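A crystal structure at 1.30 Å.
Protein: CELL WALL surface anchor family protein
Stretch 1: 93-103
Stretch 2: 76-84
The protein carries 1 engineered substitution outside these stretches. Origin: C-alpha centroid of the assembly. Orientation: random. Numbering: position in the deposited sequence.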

ATOM      1  N   LEU A  93       1.289  -2.530  -9.556  1.00  9.91           N
ATOM      2  CA  LEU A  93       1.381  -3.646 -10.494  1.00  9.76           C
ATOM      3  C   LEU A  93       0.008  -4.293 -10.555  1.00  9.91           C
ATOM      4  O   LEU A  93      -0.514  -4.738  -9.534  1.00 11.02           O
ATOM      5  CB  LEU A  93       2.435  -4.668 -10.044  1.00 11.78           C
ATOM      6  CG  LEU A  93       2.805  -5.784 -11.038  1.00 12.20           C
ATOM      7  CD1 LEU A  93       4.175  -6.369 -10.715  1.00 13.91           C
ATOM      8  CD2 LEU A  93       1.756  -6.897 -11.099  1.00 13.52           C
ATOM      9  N   LYS A  94      -0.586  -4.328 -11.742  1.00  9.78           N
ATOM     10  CA  LYS A  94      -1.911  -4.897 -11.893  1.00 11.46           C
ATOM     11  C   LYS A  94      -1.895  -5.993 -12.949  1.00 10.79           C
ATOM     12  O   LYS A  94      -1.225  -5.871 -13.978  1.00 12.09           O
ATOM     13  CB  LYS A  94      -2.905  -3.811 -12.291  1.00 18.68           C
ATOM     14  CG  LYS A  94      -2.708  -3.258 -13.684  1.00 24.69           C
ATOM     15  CD  LYS A  94      -3.943  -2.516 -14.145  1.00 31.90           C
ATOM     16  CE  LYS A  94      -4.396  -3.012 -15.499  1.00 35.85           C
ATOM     17  NZ  LYS A  94      -5.728  -2.457 -15.850  1.00 37.61           N
ATOM     18  N   LEU A  95      -2.626  -7.073 -12.698  1.00 10.27           N
ATOM     19  CA  LEU A  95      -2.731  -8.120 -13.704  1.00 10.42           C
ATOM     20  C   LEU A  95      -3.654  -7.672 -14.840  1.00 11.93           C
ATOM     21  O   LEU A  95      -4.710  -7.081 -14.598  1.00 14.26           O
ATOM     22  CB  LEU A  95      -3.242  -9.427 -13.095  1.00 10.15           C
ATOM     23  CG  LEU A  95      -2.370 -10.045 -12.003  1.00 10.84           C
ATOM     24  CD1 LEU A  95      -2.873 -11.438 -11.662  1.00 11.05           C
ATOM     25  CD2 LEU A  95      -0.899 -10.095 -12.419  1.00 12.74           C
ATOM     26  N   THR A  96      -3.245  -7.936 -16.080  1.00 12.59           N
ATOM     27  CA  THR A  96      -4.118  -7.728 -17.232  1.00 11.60           C
ATOM     28  C   THR A  96      -5.059  -8.922 -17.340  1.00 12.23           C
ATOM     29  O   THR A  96      -4.980  -9.853 -16.539  1.00 12.06           O
ATOM     30  CB  THR A  96      -3.310  -7.674 -18.524  1.00 12.69           C
ATOM     31  OG1 THR A  96      -2.648  -8.929 -18.692  1.00 12.91           O
ATOM     32  CG2 THR A  96      -2.276  -6.556 -18.474  1.00 14.01           C
ATOM     33  N   ASP A  97      -5.939  -8.922 -18.336  1.00 13.94           N
ATOM     34  CA  ASP A  97      -6.795 -10.083 -18.531  1.00 16.21           C
ATOM     35  C   ASP A  97      -5.959 -11.352 -18.740  1.00 14.60           C
ATOM     36  O   ASP A  97      -6.303 -12.428 -18.236  1.00 14.62           O
ATOM     37  CB  ASP A  97      -7.753  -9.864 -19.703  1.00 21.76           C
ATOM     38  CG  ASP A  97      -8.847  -8.853 -19.384  1.00 29.53           C
ATOM     39  OD1 ASP A  97      -8.995  -8.474 -18.200  1.00 31.39           O
ATOM     40  OD2 ASP A  97      -9.562  -8.441 -20.320  1.00 33.55           O
ATOM     41  N   ALA A  98      -4.855 -11.223 -19.476  1.00 14.41           N
ATOM     42  CA  ALA A  98      -3.964 -12.357 -19.723  1.00 14.43           C
ATOM     43  C   ALA A  98      -3.362 -12.884 -18.414  1.00 13.23           C
ATOM     44  O   ALA A  98      -3.241 -14.092 -18.217  1.00 15.31           O
ATOM     45  CB  ALA A  98      -2.865 -11.975 -20.703  1.00 15.23           C
ATOM     46  N   GLY A  99      -2.975 -11.981 -17.518  1.00 12.10           N
ATOM     47  CA  GLY A  99      -2.456 -12.385 -16.222  1.00 11.87           C
ATOM     48  C   GLY A  99      -3.535 -12.950 -15.315  1.00 12.03           C
ATOM     49  O   GLY A  99      -3.308 -13.917 -14.589  1.00 12.21           O
ATOM     50  N   LEU A 100      -4.718 -12.345 -15.346  1.00 12.03           N
ATOM     51  CA  LEU A 100      -5.821 -12.833 -14.528  1.00 12.39           C
ATOM     52  C   LEU A 100      -6.162 -14.269 -14.901  1.00 11.30           C
ATOM     53  O   LEU A 100      -6.545 -15.066 -14.050  1.00 13.64           O
ATOM     54  CB  LEU A 100      -7.046 -11.939 -14.691  1.00 12.95           C
ATOM     55  CG  LEU A 100      -6.956 -10.592 -13.965  1.00 13.20           C
ATOM     56  CD1 LEU A 100      -8.053  -9.652 -14.430  1.00 14.69           C
ATOM     57  CD2 LEU A 100      -7.005 -10.784 -12.455  1.00 14.57           C
ATOM     58  N   ALA A 101      -6.011 -14.606 -16.178  1.00 12.56           N
ATOM     59  CA  ALA A 101      -6.323 -15.960 -16.632  1.00 13.83           C
ATOM     60  C   ALA A 101      -5.443 -17.007 -15.954  1.00 12.90           C
ATOM     61  O   ALA A 101      -5.828 -18.169 -15.848  1.00 15.02           O
ATOM     62  CB  ALA A 101      -6.200 -16.062 -18.154  1.00 16.59           C
ATOM     63  N   LYS A 102      -4.260 -16.594 -15.509  1.00 12.26           N
ATOM     64  CA  LYS A 102      -3.317 -17.514 -14.880  1.00 13.36           C
ATOM     65  C   LYS A 102      -3.556 -17.703 -13.378  1.00 12.64           C
ATOM     66  O   LYS A 102      -3.020 -18.637 -12.785  1.00 14.16           O
ATOM     67  CB  LYS A 102      -1.872 -17.071 -15.146  1.00 13.65           C
ATOM     68  CG  LYS A 102      -1.480 -17.196 -16.612  1.00 13.82           C
ATOM     69  CD  LYS A 102      -0.087 -16.668 -16.896  1.00 14.74           C
ATOM     70  CE  LYS A 102       0.303 -16.991 -18.334  1.00 16.13           C
ATOM     71  NZ  LYS A 102       1.656 -16.470 -18.663  1.00 16.06           N
ATOM     72  N   VAL A 103      -4.362 -16.835 -12.765  1.00 10.03           N
ATOM     73  CA  VAL A 103      -4.675 -16.993 -11.342  1.00 11.47           C
ATOM     74  C   VAL A 103      -6.147 -17.289 -11.069  1.00 11.17           C
ATOM     75  O   VAL A 103      -6.471 -17.814 -10.013  1.00 13.45           O
ATOM     76  CB  VAL A 103      -4.212 -15.784 -10.482  1.00 13.37           C
ATOM     77  CG1 VAL A 103      -2.716 -15.581 -10.616  1.00 15.02           C
ATOM     78  CG2 VAL A 103      -4.970 -14.519 -10.858  1.00 14.52           C
TER
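Stretch 2, residues 76-84: ALEAGDYAL

Stretch 2 approaches through an extended segment at A76–E78, turns through a short 3-10 segment at 79–81 and enters a strand at Y82–L84. This strand runs antiparallel to strand 93–95, with an angle of 165° between their N-to-C directions and a closest axial approach of 4.6 Å. L93 faces L84 and L95 faces Y82 as non-hydrogen-bonded pairs, with CA–CA distances of 4.4 and 4.2 Å. Between them, K94 and A83 satisfy each other's backbone: A83 N donates to K94 O at 2.8 Å, and K94 N donates to A83 O at 2.9 Å. Each carbonyl also receives a CA-H contact, K94 O from Y82 CA (3.2 Å) and A83 O from L93 CA (3.4 Å).

Beyond the strand pairing, the polar contacts pass to the 3-10 segment and the start of the helix. T96 N donates to D81 O at 3.0 Å. The T96 hydroxyl serves twice: OG1 donates to G80 O (2.7 Å) and, as the N-cap, accepts from G99 N (3.3 Å). The close approach of the helix depends on the absence of a side chain at G99, whose CA lies 3.2 Å from D81 O; a CB there would clash with that oxygen.

Three residues after G99, K102 points toward stretch 2 with chi2 to chi4 all t, and its NZ forms a salt bridge with D81 OD2 at 2.7 Å. The same carboxylate oxygen accepts from E78 N (2.9 Å), while D81 N donates to E78 O (2.9 Å), fastening the turn. Water 1 accepts from K102 NZ (2.7 Å) and donates to A76 O (2.9 Å); water 2 donates to D81 OD1 (2.7 Å) and accepts a weak bond from K102 NZ (3.2 Å).

Apolar packing accompanies this network: L95 CD2 lies 3.8 Å from L77 CD1, and L93 CD2 lies 3.9 Å from Y82 CB.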

ATOM      1  N   ALA A  76       7.896 -16.834 -14.184  1.00 13.78           N
ATOM      2  CA  ALA A  76       7.833 -15.416 -14.513  1.00 14.01           C
ATOM      3  C   ALA A  76       6.648 -15.124 -15.428  1.00 12.58           C
ATOM      4  O   ALA A  76       6.402 -15.844 -16.395  1.00 14.27           O
ATOM      5  CB  ALA A  76       9.130 -14.962 -15.173  1.00 16.76           C
ATOM      6  N   LEU A  77       5.905 -14.068 -15.120  1.00 12.09           N
ATOM      7  CA  LEU A  77       4.831 -13.649 -16.009  1.00 11.77           C
ATOM      8  C   LEU A  77       5.402 -13.130 -17.328  1.00 12.25           C
ATOM      9  O   LEU A  77       6.524 -12.623 -17.378  1.00 15.35           O
ATOM     10  CB  LEU A  77       3.953 -12.578 -15.355  1.00 11.41           C
ATOM     11  CG  LEU A  77       3.017 -13.030 -14.227  1.00 13.15           C
ATOM     12  CD1 LEU A  77       2.190 -11.854 -13.720  1.00 14.06           C
ATOM     13  CD2 LEU A  77       2.105 -14.156 -14.698  1.00 15.49           C
ATOM     14  N   GLU A  78       4.629 -13.272 -18.398  1.00 11.90           N
ATOM     15  CA  GLU A  78       4.984 -12.655 -19.670  1.00 14.12           C
ATOM     16  C   GLU A  78       4.656 -11.159 -19.578  1.00 16.29           C
ATOM     17  O   GLU A  78       3.802 -10.760 -18.792  1.00 15.72           O
ATOM     18  CB  GLU A  78       4.231 -13.332 -20.819  1.00 15.64           C
ATOM     19  CG  GLU A  78       4.419 -14.854 -20.869  1.00 15.66           C
ATOM     20  CD  GLU A  78       5.772 -15.293 -21.432  1.00 17.81           C
ATOM     21  OE1 GLU A  78       6.514 -14.445 -21.969  1.00 19.90           O
ATOM     22  OE2 GLU A  78       6.095 -16.498 -21.343  1.00 17.78           O
ATOM     23  N   ALA A  79       5.345 -10.331 -20.357  1.00 19.87           N
ATOM     24  CA  ALA A  79       5.164  -8.877 -20.275  1.00 21.07           C
ATOM     25  C   ALA A  79       3.706  -8.417 -20.361  1.00 19.32           C
ATOM     26  O   ALA A  79       3.284  -7.507 -19.634  1.00 20.10           O
ATOM     27  CB  ALA A  79       5.993  -8.182 -21.339  1.00 22.11           C
ATOM     28  N   GLY A  80       2.938  -9.040 -21.247  1.00 18.29           N
ATOM     29  CA  GLY A  80       1.548  -8.663 -21.444  1.00 17.23           C
ATOM     30  C   GLY A  80       0.602  -9.150 -20.358  1.00 14.26           C
ATOM     31  O   GLY A  80      -0.601  -8.871 -20.410  1.00 15.39           O
ATOM     32  N   ASP A  81       1.131  -9.873 -19.374  1.00 12.75           N
ATOM     33  CA  ASP A  81       0.315 -10.417 -18.289  1.00 11.52           C
ATOM     34  C   ASP A  81       0.056  -9.412 -17.163  1.00 11.78           C
ATOM     35  O   ASP A  81      -0.767  -9.662 -16.280  1.00 11.61           O
ATOM     36  CB  ASP A  81       0.987 -11.645 -17.676  1.00 12.28           C
ATOM     37  CG  ASP A  81       1.029 -12.829 -18.614  1.00 13.99           C
ATOM     38  OD1 ASP A  81       0.304 -12.829 -19.634  1.00 15.74           O
ATOM     39  OD2 ASP A  81       1.787 -13.769 -18.312  1.00 14.18           O
ATOM     40  N   TYR A  82       0.783  -8.303 -17.164  1.00 11.40           N
ATOM     41  CA  TYR A  82       0.653  -7.321 -16.094  1.00 11.18           C
ATOM     42  C   TYR A  82       1.021  -5.932 -16.593  1.00 10.50           C
ATOM     43  O   TYR A  82       1.678  -5.792 -17.624  1.00 12.22           O
ATOM     44  CB  TYR A  82       1.529  -7.696 -14.886  1.00 11.08           C
ATOM     45  CG  TYR A  82       3.019  -7.703 -15.159  1.00 10.77           C
ATOM     46  CD1 TYR A  82       3.628  -8.795 -15.764  1.00 13.56           C
ATOM     47  CD2 TYR A  82       3.822  -6.630 -14.782  1.00 11.66           C
ATOM     48  CE1 TYR A  82       4.990  -8.811 -16.006  1.00 13.94           C
ATOM     49  CE2 TYR A  82       5.185  -6.634 -15.024  1.00 13.60           C
ATOM     50  CZ  TYR A  82       5.765  -7.730 -15.634  1.00 13.83           C
ATOM     51  OH  TYR A  82       7.119  -7.740 -15.868  1.00 17.28           O
ATOM     52  N   ALA A  83       0.585  -4.916 -15.853  1.00 10.31           N
ATOM     53  CA  ALA A  83       0.922  -3.532 -16.130  1.00 10.57           C
ATOM     54  C   ALA A  83       1.569  -2.964 -14.881  1.00  9.83           C
ATOM     55  O   ALA A  83       0.956  -2.941 -13.811  1.00 12.16           O
ATOM     56  CB  ALA A  83      -0.321  -2.739 -16.482  1.00 13.25           C
ATOM     57  N   LEU A  84       2.814  -2.530 -15.024  1.00  9.83           N
ATOM     58  CA  LEU A  84       3.600  -1.987 -13.929  1.00  9.96           C
ATOM     59  C   LEU A  84       3.800  -0.491 -14.139  1.00  9.80           C
ATOM     60  O   LEU A  84       4.189  -0.060 -15.226  1.00 10.58           O
ATOM     61  CB  LEU A  84       4.967  -2.677 -13.895  1.00 10.09           C
ATOM     62  CG  LEU A  84       6.002  -2.138 -12.905  1.00 10.76           C
ATOM     63  CD1 LEU A  84       5.539  -2.377 -11.475  1.00 11.75           C
ATOM     64  CD2 LEU A  84       7.351  -2.785 -13.140  1.00 12.36           C
TER
HETATM   65  O   HOH W   1       3.986 -17.108 -17.358  1.00 22.82           O
HETATM   66  O   HOH W   2       0.049 -15.112 -21.099  1.00 20.71           O